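Local coordinates for putative hexose oxidase (PDB 5AWV), which probably oxidises the hexose of glycopeptide antibiotics such as teicoplanin with the help of a covalently bound FAD, at residues 321-324 and 325-329; 445-448 and 449-453; 508-511 and 512-515. All coordinates share one frame; numbering follows the deposited sequence.

In the fold
Interactions 1 and 2 lie within two helices that pack on the same seven-stranded antiparallel sheet: helix 322-334 reaches strands 309-316 and 340-349, helix 438-452 reaches strands 363-371 and 424-432. Each pairs a basic residue with an aspartate one turn later. In interaction 1 these charges sit at the exposed surface of the helix, with Ala322 and Leu326 buried against the sheet; in interaction 2 more of the contact is buried, and the side chains of Lys447 and Val445 each come within about 9 Å of a bound sugar. Interaction 3, its centre about 50 Å from that of interaction 1, is a turn after helix 499-509 near the FAD, where a buried carboxylate takes backbone N-H groups and a lysine.

Interaction 1 (321-324 and 325-329)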
loop_
_atom_site.group_PDB
_atom_site.type_symbol
_atom_site.label_atom_id
_atom_site.label_comp_id
_atom_site.label_asym_id
_atom_site.label_seq_id
_atom_site.Cartn_x
_atom_site.Cartn_y
_atom_site.Cartn_z
ATOM N N ASP A 321 29.118 -1.313 13.668
ATOM C CA ASP A 321 29.061 -2.718 13.159
ATOM C C ASP A 321 28.345 -2.938 11.786
ATOM O O ASP A 321 28.265 -4.055 11.288
ATOM C CB ASP A 321 28.495 -3.682 14.228
ATOM C CG ASP A 321 27.038 -3.455 14.517
ATOM O OD1 ASP A 321 26.571 -2.353 14.127
ATOM O OD2 ASP A 321 26.348 -4.348 15.125
ATOM N N ALA A 322 27.816 -1.871 11.178
ATOM C CA ALA A 322 26.921 -2.045 10.056
ATOM C C ALA A 322 27.617 -2.792 8.924
ATOM O O ALA A 322 27.023 -3.661 8.273
ATOM C CB ALA A 322 26.437 -0.692 9.543
ATOM N N ARG A 323 28.848 -2.391 8.621
ATOM C CA ARG A 323 29.589 -3.088 7.521
ATOM C C ARG A 323 29.800 -4.575 7.836
ATOM O O ARG A 323 29.604 -5.447 6.981
ATOM C CB ARG A 323 30.929 -2.426 7.216
ATOM C CG ARG A 323 31.754 -3.163 6.165
ATOM C CD ARG A 323 31.049 -3.182 4.810
ATOM N NE ARG A 323 31.746 -4.048 3.860
ATOM C CZ ARG A 323 32.785 -3.703 3.105
ATOM N NH1 ARG A 323 33.215 -2.443 3.031
ATOM N NH2 ARG A 323 33.358 -4.627 2.346
ATOM N N ARG A 324 30.101 -4.867 9.088
ATOM C CA ARG A 324 30.209 -6.292 9.502
ATOM C C ARG A 324 28.930 -7.016 9.335
ATOM O O ARG A 324 28.922 -8.167 8.944
ATOM C CB ARG A 324 30.556 -6.460 10.966
ATOM C CG ARG A 324 31.956 -6.722 11.256
ATOM C CD ARG A 324 32.118 -7.037 12.731
ATOM N NE ARG A 324 32.163 -5.799 13.497
ATOM C CZ ARG A 324 31.567 -5.624 14.677
ATOM N NH1 ARG A 324 30.774 -6.543 15.217
ATOM N NH2 ARG A 324 31.703 -4.471 15.285
ATOM N N LEU A 325 27.813 -6.390 9.731
ATOM C CA LEU A 325 26.568 -7.116 9.604
ATOM C C LEU A 325 26.228 -7.434 8.190
ATOM O O LEU A 325 25.679 -8.516 7.881
ATOM C CB LEU A 325 25.427 -6.303 10.214
ATOM C CG LEU A 325 25.479 -6.019 11.700
ATOM C CD1 LEU A 325 24.215 -5.184 12.094
ATOM C CD2 LEU A 325 25.673 -7.250 12.599
ATOM N N LEU A 326 26.506 -6.458 7.324
ATOM C CA LEU A 326 26.219 -6.560 5.891
ATOM C C LEU A 326 27.031 -7.702 5.278
ATOM O O LEU A 326 26.498 -8.579 4.554
ATOM C CB LEU A 326 26.586 -5.242 5.276
ATOM C CG LEU A 326 26.298 -4.970 3.811
ATOM C CD1 LEU A 326 27.465 -4.611 2.950
ATOM C CD2 LEU A 326 25.346 -5.786 3.067
ATOM N N ASP A 327 28.310 -7.728 5.693
ATOM C CA ASP A 327 29.276 -8.749 5.153
ATOM C C ASP A 327 28.923 -10.103 5.582
ATOM O O ASP A 327 28.928 -11.044 4.794
ATOM C CB ASP A 327 30.709 -8.401 5.523
ATOM C CG ASP A 327 31.269 -7.264 4.688
ATOM O OD1 ASP A 327 30.689 -6.958 3.637
ATOM O OD2 ASP A 327 32.259 -6.642 5.166
ATOM N N ALA A 328 28.613 -10.251 6.854
ATOM C CA ALA A 328 28.189 -11.514 7.381
ATOM C C ALA A 328 26.913 -12.080 6.790
ATOM O O ALA A 328 26.806 -13.290 6.532
ATOM C CB ALA A 328 28.061 -11.415 8.863
ATOM N N HIS A 329 25.901 -11.223 6.539
ATOM C CA HIS A 329 24.739 -11.676 5.811
ATOM C C HIS A 329 25.067 -12.182 4.395
ATOM O O HIS A 329 24.588 -13.245 3.944
ATOM C CB HIS A 329 23.716 -10.472 5.717
ATOM C CG HIS A 329 22.478 -10.778 4.953
ATOM N ND1 HIS A 329 21.499 -11.619 5.419
ATOM C CD2 HIS A 329 22.068 -10.365 3.739
ATOM C CE1 HIS A 329 20.536 -11.706 4.524
ATOM N NE2 HIS A 329 20.853 -10.934 3.501
#
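Arg323 and Asp327, one helical turn apart near the start of helix 322-334, meet through a salt bridge in which a single nitrogen does the work. NE sits between the two carboxylate oxygens, 2.9 Å from Asp327 OD2 and 3.1 Å from Asp327 OD1, and its N-H points almost straight at OD1 (178°). OD1 lies in the guanidinium plane and is approached on its syn side, yet the two flat groups stand nearly at right angles, 82° apart. A bend at chi2 (63°) turns the arginine chain forward along the helix, toward the next turn, so that NE, rather than the terminal nitrogens, faces the acid; Arg323 NH2 stays 3.6 Å from Asp327 OD2.

On a different side of the turn Leu325 leans over Asp321, its CD1 3.8 Å from Asp321 OD2, while the backbone N of Leu325 closes the first turn on Asp321 O at 2.8 Å. The CB of Asp321 also lies under one face of the Arg324 guanidinium. Leu326 turns inward to Ile313 and Pro345 on the sheet.

With one nitrogen shared between both oxygens at the partly exposed helix surface, the ion pair probably adds modestly to the helix, whose backbone bonds already join the same residues.

Interaction 2 (445-448 and 449-453)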
loop_
_atom_site.group_PDB
_atom_site.type_symbol
_atom_site.label_atom_id
_atom_site.label_comp_id
_atom_site.label_asym_id
_atom_site.label_seq_id
_atom_site.Cartn_x
_atom_site.Cartn_y
_atom_site.Cartn_z
ATOM N N VAL A 445 2.118 -19.102 -13.275
ATOM C CA VAL A 445 2.258 -18.680 -11.852
ATOM C C VAL A 445 1.397 -19.545 -10.929
ATOM O O VAL A 445 1.826 -19.896 -9.801
ATOM C CB VAL A 445 1.978 -17.153 -11.747
ATOM C CG1 VAL A 445 0.481 -16.846 -11.751
ATOM C CG2 VAL A 445 2.642 -16.581 -10.537
ATOM N N ARG A 446 0.204 -19.955 -11.412
ATOM C CA ARG A 446 -0.657 -20.810 -10.671
ATOM C C ARG A 446 -0.066 -22.199 -10.500
ATOM O O ARG A 446 -0.203 -22.798 -9.436
ATOM C CB ARG A 446 -2.083 -20.899 -11.230
ATOM C CG ARG A 446 -2.827 -19.600 -11.123
ATOM C CD ARG A 446 -4.045 -19.569 -12.016
ATOM N NE ARG A 446 -4.887 -18.438 -11.633
ATOM C CZ ARG A 446 -5.828 -17.901 -12.395
ATOM N NH1 ARG A 446 -6.103 -18.392 -13.600
ATOM N NH2 ARG A 446 -6.522 -16.880 -11.928
ATOM N N LYS A 447 0.662 -22.681 -11.504
ATOM C CA LYS A 447 1.305 -24.005 -11.348
ATOM C C LYS A 447 2.436 -23.860 -10.314
ATOM O O LYS A 447 2.572 -24.706 -9.486
ATOM C CB LYS A 447 1.825 -24.579 -12.709
ATOM C CG LYS A 447 2.452 -25.945 -12.607
ATOM C CD LYS A 447 3.047 -26.414 -13.953
ATOM C CE LYS A 447 3.689 -27.799 -13.733
ATOM N NZ LYS A 447 5.074 -27.628 -13.178
ATOM N N LEU A 448 3.265 -22.831 -10.448
ATOM C CA LEU A 448 4.347 -22.538 -9.502
ATOM C C LEU A 448 3.837 -22.553 -8.045
ATOM O O LEU A 448 4.367 -23.273 -7.162
ATOM C CB LEU A 448 4.972 -21.216 -9.852
ATOM C CG LEU A 448 5.859 -20.533 -8.789
ATOM C CD1 LEU A 448 7.055 -21.388 -8.479
ATOM C CD2 LEU A 448 6.310 -19.187 -9.334
ATOM N N TYR A 449 2.695 -21.863 -7.843
ATOM C CA TYR A 449 2.146 -21.707 -6.505
ATOM C C TYR A 449 1.603 -22.984 -6.000
ATOM O O TYR A 449 1.958 -23.392 -4.927
ATOM C CB TYR A 449 1.080 -20.598 -6.523
ATOM C CG TYR A 449 0.633 -20.072 -5.189
ATOM C CD1 TYR A 449 1.321 -19.019 -4.601
ATOM C CD2 TYR A 449 -0.616 -20.424 -4.689
ATOM C CE1 TYR A 449 0.828 -18.364 -3.473
ATOM C CE2 TYR A 449 -1.125 -19.802 -3.553
ATOM C CZ TYR A 449 -0.374 -18.788 -2.932
ATOM O OH TYR A 449 -0.871 -18.174 -1.804
ATOM N N ALA A 450 0.772 -23.661 -6.816
ATOM C CA ALA A 450 0.176 -24.940 -6.458
ATOM C C ALA A 450 1.251 -26.023 -6.220
ATOM O O ALA A 450 1.130 -26.813 -5.283
ATOM C CB ALA A 450 -0.803 -25.400 -7.533
ATOM N N ASP A 451 2.353 -25.972 -6.958
ATOM C CA ASP A 451 3.425 -27.013 -6.759
ATOM C C ASP A 451 4.113 -26.747 -5.435
ATOM O O ASP A 451 4.343 -27.667 -4.587
ATOM C CB ASP A 451 4.455 -26.991 -7.862
ATOM C CG ASP A 451 3.927 -27.550 -9.203
ATOM O OD1 ASP A 451 2.808 -28.075 -9.282
ATOM O OD2 ASP A 451 4.631 -27.398 -10.187
ATOM N N VAL A 452 4.433 -25.486 -5.206
ATOM C CA VAL A 452 5.055 -25.139 -3.925
ATOM C C VAL A 452 4.200 -25.562 -2.748
ATOM O O VAL A 452 4.710 -26.159 -1.814
ATOM C CB VAL A 452 5.402 -23.624 -3.879
ATOM C CG1 VAL A 452 5.821 -23.178 -2.497
ATOM C CG2 VAL A 452 6.475 -23.327 -4.858
ATOM N N TYR A 453 2.886 -25.302 -2.838
ATOM C CA TYR A 453 1.964 -25.550 -1.748
ATOM C C TYR A 453 1.175 -26.859 -1.940
ATOM O O TYR A 453 0.130 -27.048 -1.305
ATOM C CB TYR A 453 1.045 -24.330 -1.488
ATOM C CG TYR A 453 1.874 -23.098 -1.064
ATOM C CD1 TYR A 453 2.585 -23.079 0.149
ATOM C CD2 TYR A 453 1.995 -22.009 -1.900
ATOM C CE1 TYR A 453 3.355 -21.979 0.519
ATOM C CE2 TYR A 453 2.817 -20.948 -1.537
ATOM C CZ TYR A 453 3.445 -20.944 -0.345
ATOM O OH TYR A 453 4.241 -19.844 -0.044
#
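Asp451 OD2 is gripped by two donors: Lys447 NZ, 3.0 Å away and nearly in line with the C-O bond, and the side-chain ND2 of Asn386 on helix 377-387. The lysine nitrogen in turn gives a hydrogen bond to Asn386 OD1, so lysine, aspartate and amide close a small polar ring between two helices. Lys447 runs fully extended until its last torsion, where a bend (chi4 -83°) brings NZ over to the acid one turn on. The backbone ties the same pair, Asp451 N to Lys447 O at 2.8 Å.

Next to it, Leu448 and Val452 lie side by side and point the same way, CD1 of the leucine 4.1 Å from CG2 of the valine. Both touch Tyr428 of strand 424-432 as well as helix 377-387. Further round the helix, Tyr453 holds its CD2 3.9 Å above the plane of the Tyr449 ring, over the centre of that face. The hydroxyl of Tyr449 is bound to Ala368 O, which fixes the far end of the ring, and Arg446 reaches out to Asp477.

Helix 438-452 thus lies against strands 363-371 and 424-432, which carry the aminoglucuronate-pocket residues Thr366 and Asn427; helices backing an antiparallel sheet in this way are characteristic of the substrate domain of FAD-linked oxidases of this family.

Interaction 3 (508-511 and 512-515); sequences AYDP and RNHF
Asp510 and Asn513 are the ends of a type I beta turn that follows helix 499-509, within the berberine-like region of the protein; Asn513 N closes it on Asp510 O at 2.8 Å, reaching the oxygen from above the carbonyl plane. The tight half of the contact is the buried carboxylate of Asp510. Its CG stands anti to the backbone N (chi1 -177°), which carries the acid across to the chain leaving the turn. There each oxygen takes one N-H on its syn side: His514 N meets Asp510 OD1 at 3.0 Å, and Phe515 N meets Asp510 OD2. Lys506, one turn back in the helix, makes a salt bridge to OD2, so the buried charge is probably well compensated and the carboxylate is held against rotation.

The other half is looser. Pro511 and Arg512 form the corner of the turn, and a water bridges the two segments here: it donates to Asp510 OD1 at 2.7 Å and accepts from Arg512 N at 2.8 Å. Arg512, an exposed residue, passes Val78 and Val187 and bonds Lys189 O through NH1.

Inward again, Phe515 packs on Val74, Val84 and Val187, close to the FAD-binding Val86, and Asp510 OD2 lies at the edge of its ring, 3.7 Å from Phe515 CD2.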
loop_
_atom_site.group_PDB
_atom_site.type_symbol
_atom_site.label_atom_id
_atom_site.label_comp_id
_atom_site.label_asym_id
_atom_site.label_seq_id
_atom_site.Cartn_x
_atom_site.Cartn_y
_atom_site.Cartn_z
ATOM N N ALA A 508 -21.243 -4.629 12.645
ATOM C CA ALA A 508 -21.566 -3.439 13.436
ATOM C C ALA A 508 -21.496 -2.105 12.647
ATOM O O ALA A 508 -22.344 -1.224 12.861
ATOM C CB ALA A 508 -20.717 -3.347 14.697
ATOM N N TYR A 509 -20.543 -1.965 11.726
ATOM C CA TYR A 509 -20.352 -0.722 11.034
ATOM C C TYR A 509 -20.727 -0.707 9.604
ATOM O O TYR A 509 -20.969 0.372 9.077
ATOM C CB TYR A 509 -18.934 -0.231 11.197
ATOM C CG TYR A 509 -18.549 0.072 12.640
ATOM C CD1 TYR A 509 -17.997 -0.898 13.476
ATOM C CD2 TYR A 509 -18.716 1.338 13.144
ATOM C CE1 TYR A 509 -17.662 -0.587 14.757
ATOM C CE2 TYR A 509 -18.357 1.676 14.421
ATOM C CZ TYR A 509 -17.846 0.740 15.234
ATOM O OH TYR A 509 -17.469 1.062 16.494
ATOM N N ASP A 510 -20.876 -1.831 8.938
ATOM C CA ASP A 510 -21.409 -1.845 7.546
ATOM C C ASP A 510 -22.508 -2.935 7.427
ATOM O O ASP A 510 -22.413 -3.902 6.600
ATOM C CB ASP A 510 -20.296 -2.083 6.459
ATOM C CG ASP A 510 -20.813 -2.035 5.061
ATOM O OD1 ASP A 510 -21.867 -1.415 4.793
ATOM O OD2 ASP A 510 -20.199 -2.603 4.115
ATOM N N PRO A 511 -23.579 -2.794 8.238
ATOM C CA PRO A 511 -24.634 -3.837 8.249
ATOM C C PRO A 511 -25.299 -4.050 6.918
ATOM O O PRO A 511 -25.731 -5.139 6.657
ATOM C CB PRO A 511 -25.611 -3.348 9.338
ATOM C CG PRO A 511 -25.438 -1.854 9.313
ATOM C CD PRO A 511 -23.931 -1.693 9.165
ATOM N N ARG A 512 -25.271 -3.095 6.019
ATOM C CA ARG A 512 -25.842 -3.324 4.705
ATOM C C ARG A 512 -24.894 -3.906 3.677
ATOM O O ARG A 512 -25.320 -4.179 2.528
ATOM C CB ARG A 512 -26.453 -2.052 4.104
ATOM C CG ARG A 512 -27.542 -1.455 4.975
ATOM C CD ARG A 512 -27.670 0.046 4.757
ATOM N NE ARG A 512 -28.250 0.255 3.465
ATOM C CZ ARG A 512 -29.536 0.501 3.203
ATOM N NH1 ARG A 512 -30.449 0.609 4.156
ATOM N NH2 ARG A 512 -29.889 0.658 1.959
ATOM N N ASN A 513 -23.638 -4.134 4.047
ATOM C CA ASN A 513 -22.687 -4.638 3.094
ATOM C C ASN A 513 -22.590 -3.742 1.856
ATOM O O ASN A 513 -22.578 -4.174 0.709
ATOM C CB ASN A 513 -22.985 -6.103 2.744
ATOM C CG ASN A 513 -21.795 -6.805 2.078
ATOM O OD1 ASN A 513 -21.946 -7.634 1.179
ATOM N ND2 ASN A 513 -20.654 -6.405 2.457
ATOM N N HIS A 514 -22.544 -2.444 2.088
ATOM C CA HIS A 514 -22.407 -1.516 0.961
ATOM C C HIS A 514 -20.955 -1.444 0.486
ATOM O O HIS A 514 -20.741 -1.078 -0.647
ATOM C CB HIS A 514 -22.883 -0.152 1.370
ATOM C CG HIS A 514 -23.021 0.804 0.247
ATOM N ND1 HIS A 514 -23.930 0.628 -0.777
ATOM C CD2 HIS A 514 -22.341 1.942 -0.031
ATOM C CE1 HIS A 514 -23.795 1.614 -1.644
ATOM N NE2 HIS A 514 -22.844 2.424 -1.216
ATOM N N PHE A 515 -20.000 -1.771 1.352
ATOM C CA PHE A 515 -18.565 -1.810 0.962
ATOM C C PHE A 515 -18.157 -3.254 0.756
ATOM O O PHE A 515 -18.087 -4.000 1.698
ATOM C CB PHE A 515 -17.747 -1.096 1.999
ATOM C CG PHE A 515 -18.134 0.321 2.117
ATOM C CD1 PHE A 515 -17.655 1.237 1.188
ATOM C CD2 PHE A 515 -19.086 0.750 3.061
ATOM C CE1 PHE A 515 -18.057 2.555 1.219
ATOM C CE2 PHE A 515 -19.479 2.102 3.082
ATOM C CZ PHE A 515 -18.933 2.994 2.170
HETATM O O HOH W 1 -24.144 -0.573 5.949
#